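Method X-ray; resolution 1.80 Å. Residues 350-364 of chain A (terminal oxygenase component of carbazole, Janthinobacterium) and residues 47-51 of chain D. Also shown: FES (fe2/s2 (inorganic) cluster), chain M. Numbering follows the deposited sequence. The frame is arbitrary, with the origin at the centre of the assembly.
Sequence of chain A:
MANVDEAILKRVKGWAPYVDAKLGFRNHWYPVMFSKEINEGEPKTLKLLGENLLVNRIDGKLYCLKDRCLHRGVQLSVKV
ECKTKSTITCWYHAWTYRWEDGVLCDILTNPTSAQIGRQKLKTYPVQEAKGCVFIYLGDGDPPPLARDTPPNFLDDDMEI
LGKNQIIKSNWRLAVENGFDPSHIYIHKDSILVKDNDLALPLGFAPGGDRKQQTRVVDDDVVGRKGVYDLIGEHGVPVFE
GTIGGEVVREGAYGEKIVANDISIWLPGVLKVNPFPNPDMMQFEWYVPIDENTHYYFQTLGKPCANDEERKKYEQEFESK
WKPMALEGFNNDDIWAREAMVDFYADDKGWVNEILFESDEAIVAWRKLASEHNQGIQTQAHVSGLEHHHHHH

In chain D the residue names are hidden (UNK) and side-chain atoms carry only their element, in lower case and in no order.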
# COMPACT_ATOMS: atom_id res chain seq x y z
N TRP A 350 -4.48 0.38 19.76
CA TRP A 350 -4.36 -0.68 20.76
C TRP A 350 -3.34 -0.30 21.83
O TRP A 350 -3.23 -0.98 22.85
CB TRP A 350 -3.96 -2.00 20.10
CG TRP A 350 -4.95 -2.50 19.09
CD1 TRP A 350 -4.77 -2.58 17.73
CD2 TRP A 350 -6.27 -2.99 19.35
NE1 TRP A 350 -5.90 -3.09 17.14
CE2 TRP A 350 -6.84 -3.35 18.10
CE3 TRP A 350 -7.04 -3.15 20.51
CZ2 TRP A 350 -8.13 -3.87 17.99
CZ3 TRP A 350 -8.33 -3.67 20.40
CH2 TRP A 350 -8.86 -4.02 19.14
N VAL A 351 -2.58 0.76 21.58
CA VAL A 351 -1.60 1.22 22.55
C VAL A 351 -2.03 2.56 23.16
O VAL A 351 -1.91 2.78 24.37
CB VAL A 351 -0.21 1.44 21.91
CG1 VAL A 351 0.76 2.02 22.94
CG2 VAL A 351 0.33 0.13 21.35
N ASN A 352 -2.58 3.44 22.32
CA ASN A 352 -2.96 4.78 22.76
C ASN A 352 -4.34 5.03 23.38
O ASN A 352 -4.58 6.12 23.92
CB ASN A 352 -2.72 5.75 21.61
CG ASN A 352 -1.27 5.78 21.19
OD1 ASN A 352 -0.38 5.98 22.01
ND2 ASN A 352 -1.02 5.57 19.90
N GLU A 353 -5.24 4.06 23.30
CA GLU A 353 -6.58 4.20 23.87
C GLU A 353 -6.48 4.52 25.36
O GLU A 353 -5.62 3.98 26.06
CB GLU A 353 -7.34 2.87 23.71
CG GLU A 353 -6.56 1.69 24.27
CD GLU A 353 -7.24 0.34 24.09
OE1 GLU A 353 -8.17 0.24 23.27
OE2 GLU A 353 -6.82 -0.62 24.78
N ILE A 354 -7.34 5.42 25.85
CA ILE A 354 -7.35 5.75 27.28
C ILE A 354 -8.67 5.21 27.83
O ILE A 354 -9.73 5.81 27.65
CB ILE A 354 -7.25 7.28 27.52
CG1 ILE A 354 -5.88 7.78 27.06
CG2 ILE A 354 -7.45 7.58 29.01
CD1 ILE A 354 -5.69 9.29 27.18
N LEU A 355 -8.60 4.06 28.50
CA LEU A 355 -9.79 3.41 29.03
C LEU A 355 -10.28 3.96 30.36
O LEU A 355 -9.52 4.62 31.07
CB LEU A 355 -9.50 1.91 29.20
CG LEU A 355 -8.90 1.23 27.96
CD1 LEU A 355 -8.74 -0.26 28.22
CD2 LEU A 355 -9.81 1.46 26.76
N PHE A 356 -11.55 3.73 30.68
CA PHE A 356 -12.05 4.15 31.97
C PHE A 356 -12.79 2.98 32.63
O PHE A 356 -12.82 1.88 32.07
CB PHE A 356 -12.84 5.49 31.91
CG PHE A 356 -14.24 5.41 31.35
CD1 PHE A 356 -14.56 4.58 30.28
CD2 PHE A 356 -15.22 6.28 31.84
CE1 PHE A 356 -15.84 4.63 29.69
CE2 PHE A 356 -16.49 6.34 31.26
CZ PHE A 356 -16.80 5.52 30.19
N GLU A 357 -13.36 3.21 33.80
CA GLU A 357 -14.00 2.13 34.56
C GLU A 357 -14.87 1.06 33.88
O GLU A 357 -14.64 -0.14 34.08
CB GLU A 357 -14.76 2.73 35.75
CG GLU A 357 -13.84 3.36 36.80
CD GLU A 357 -13.41 4.79 36.46
OE1 GLU A 357 -13.85 5.32 35.42
OE2 GLU A 357 -12.63 5.37 37.25
N SER A 358 -15.86 1.47 33.10
CA SER A 358 -16.74 0.49 32.46
C SER A 358 -16.02 -0.41 31.46
O SER A 358 -16.56 -1.44 31.06
CB SER A 358 -17.93 1.18 31.78
OG SER A 358 -17.50 2.16 30.85
N ASP A 359 -14.81 -0.03 31.07
CA ASP A 359 -14.04 -0.83 30.12
C ASP A 359 -13.49 -2.12 30.75
O ASP A 359 -12.82 -2.90 30.07
CB ASP A 359 -12.91 0.00 29.51
CG ASP A 359 -13.43 1.09 28.57
OD1 ASP A 359 -14.37 0.81 27.80
OD2 ASP A 359 -12.90 2.22 28.60
N GLU A 360 -13.76 -2.34 32.03
CA GLU A 360 -13.31 -3.58 32.67
C GLU A 360 -13.97 -4.73 31.92
O GLU A 360 -13.41 -5.82 31.82
CB GLU A 360 -13.75 -3.63 34.14
CG GLU A 360 -12.99 -2.73 35.10
CD GLU A 360 -11.55 -3.17 35.34
OE1 GLU A 360 -11.20 -4.32 34.98
OE2 GLU A 360 -10.77 -2.38 35.90
N ALA A 361 -15.16 -4.49 31.39
CA ALA A 361 -15.88 -5.53 30.65
C ALA A 361 -15.12 -5.88 29.37
O ALA A 361 -14.96 -7.05 29.03
CB ALA A 361 -17.30 -5.05 30.32
N ILE A 362 -14.65 -4.86 28.67
CA ILE A 362 -13.91 -5.06 27.43
C ILE A 362 -12.59 -5.77 27.71
O ILE A 362 -12.21 -6.70 27.00
CB ILE A 362 -13.67 -3.72 26.71
CG1 ILE A 362 -15.00 -3.21 26.13
CG2 ILE A 362 -12.63 -3.88 25.59
CD1 ILE A 362 -14.92 -1.82 25.52
N VAL A 363 -11.89 -5.33 28.76
CA VAL A 363 -10.62 -5.94 29.13
C VAL A 363 -10.80 -7.42 29.46
O VAL A 363 -9.99 -8.26 29.07
CB VAL A 363 -9.99 -5.21 30.34
CG1 VAL A 363 -8.84 -6.03 30.92
CG2 VAL A 363 -9.47 -3.84 29.89
N ALA A 364 -11.88 -7.74 30.18
CA ALA A 364 -12.16 -9.13 30.54
C ALA A 364 -12.35 -9.94 29.26
O ALA A 364 -11.86 -11.06 29.16
CB ALA A 364 -13.40 -9.22 31.42
N UNK D 47 -1.98 5.72 35.31
CA UNK D 47 -2.66 6.97 34.98
C UNK D 47 -3.17 7.02 33.54
O UNK D 47 -3.95 7.91 33.18
c UNK D 47 -1.74 8.20 35.20
o UNK D 47 -0.65 8.16 34.28
c UNK D 47 -1.19 8.19 36.63
N UNK D 48 -2.74 6.07 32.72
CA UNK D 48 -3.17 6.03 31.32
C UNK D 48 -4.45 5.22 31.14
O UNK D 48 -5.02 5.17 30.04
c UNK D 48 -2.40 5.34 28.99
c UNK D 48 -2.05 5.44 30.45
c UNK D 48 -2.94 4.36 27.09
c UNK D 48 -2.55 6.30 28.05
n UNK D 48 -2.88 5.66 26.87
n UNK D 48 -2.66 4.14 28.37
N UNK D 49 -4.92 4.57 32.20
CA UNK D 49 -6.12 3.78 32.07
C UNK D 49 -6.63 3.16 33.36
O UNK D 49 -6.82 3.86 34.36
N UNK D 50 -6.84 1.85 33.33
CA UNK D 50 -7.36 1.13 34.49
C UNK D 50 -6.50 -0.08 34.87
O UNK D 50 -6.93 -0.95 35.63
c UNK D 50 -8.86 -0.24 32.99
c UNK D 50 -8.81 0.66 34.23
c UNK D 50 -10.25 -0.81 32.70
c UNK D 50 -9.71 1.88 34.03
N UNK D 51 -5.28 -0.12 34.35
CA UNK D 51 -4.38 -1.24 34.64
C UNK D 51 -3.83 -1.17 36.06
O UNK D 51 -3.76 -0.10 36.66
c UNK D 51 -3.23 -1.25 33.65
FE1 FES M . -1.05 1.66 31.61
FE2 FES M . -2.24 2.17 29.22
S1 FES M . 0.00 2.13 29.69
S2 FES M . -3.23 1.59 31.11
O HOH W 1 -2.59 7.95 24.99
O HOH W 2 -5.96 3.17 28.68

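Position 47 carries three side-chain atoms: a first carbon bearing one oxygen and one further carbon. Its CB stays 8.4 Å from I354(A) CG2, the nearest atom of the stretch, so there is no contact. A beta-branched hydroxyl of this kind identifies threonine; the hydroxyl of T47(D) is hydrogen-bonded elsewhere in the structure.

Position 48 has one carbon followed by a five-membered ring of three carbons and two nitrogens. One ring nitrogen lies 2.2 Å from FES FE2, a coordination distance; the other faces the backbone carbonyls at the end of the 350-352 helix. An imidazole is the sole reading, hence histidine. With chi1 at 180° (t), the CA-to-CB bond of H48(D) points sideways while the ring end comes nearer to chain A. ND1 binds FE2, which leaves NE2 to donate a weak hydrogen bond to N352(A) O (3.4 Å, angle 144°); that oxygen lies at the ring edge, near its plane. Water 1 reinforces the link, accepting from H48(D) NE2 at 3.0 Å and donating to N352(A) O at 2.9 Å. E353(A) O is also close to H48(D) NE2, at 3.3 Å, but the angle is too poor for a hydrogen bond. I354(A) CG1 packs 3.7 Å from H48(D) NE2.

Position 49 has no side-chain atoms, and its CA lies 3.6 Å from L355(A) O. It is glycine. Its phi/psi of -176/-127 is readily accessible to that residue, and an ideal CB would fall 2.9 Å from FES S2, a clash.

Position 50 shows four carbons, forked at the first, with one arm two carbons long. The short arm lies 3.6 Å from F356(A) C; the end of the long arm is 3.6 Å from E360(A) OE2. This is isoleucine, the arms ending in CG2 and CD1. Its CA-to-CB bond points toward chain A, and I50(D) has the largest covered area of either stretch, 127 Å². I50(D) CD1 also reaches V363(A) CG2 at 4.2 Å.

Position 51 has a single side-chain carbon, CB, 7.7 Å from V363(A) CG2, too far for contact. It is alanine; A51(D) CB is 3.8 Å from FES S2.

The contact, burying 410 Å² in all, thus has two main anchors. H48(D) joins the cluster to the N352(A) carbonyl, directly and through water 1. I50(D) packs against the turn at 355-357, where F356(A) N donates to D359(A) OD2 (2.9 Å), and against the following helix. Between these anchors, water 2 donates to H48(D) O (2.6 Å) and E353(A) O (2.8 Å) and accepts from L355(A) N (2.8 Å), bridging backbones whose direct approach, L355(A) N to H48(D) O, is 4.1 Å.

Chain D 47-51: THGIA
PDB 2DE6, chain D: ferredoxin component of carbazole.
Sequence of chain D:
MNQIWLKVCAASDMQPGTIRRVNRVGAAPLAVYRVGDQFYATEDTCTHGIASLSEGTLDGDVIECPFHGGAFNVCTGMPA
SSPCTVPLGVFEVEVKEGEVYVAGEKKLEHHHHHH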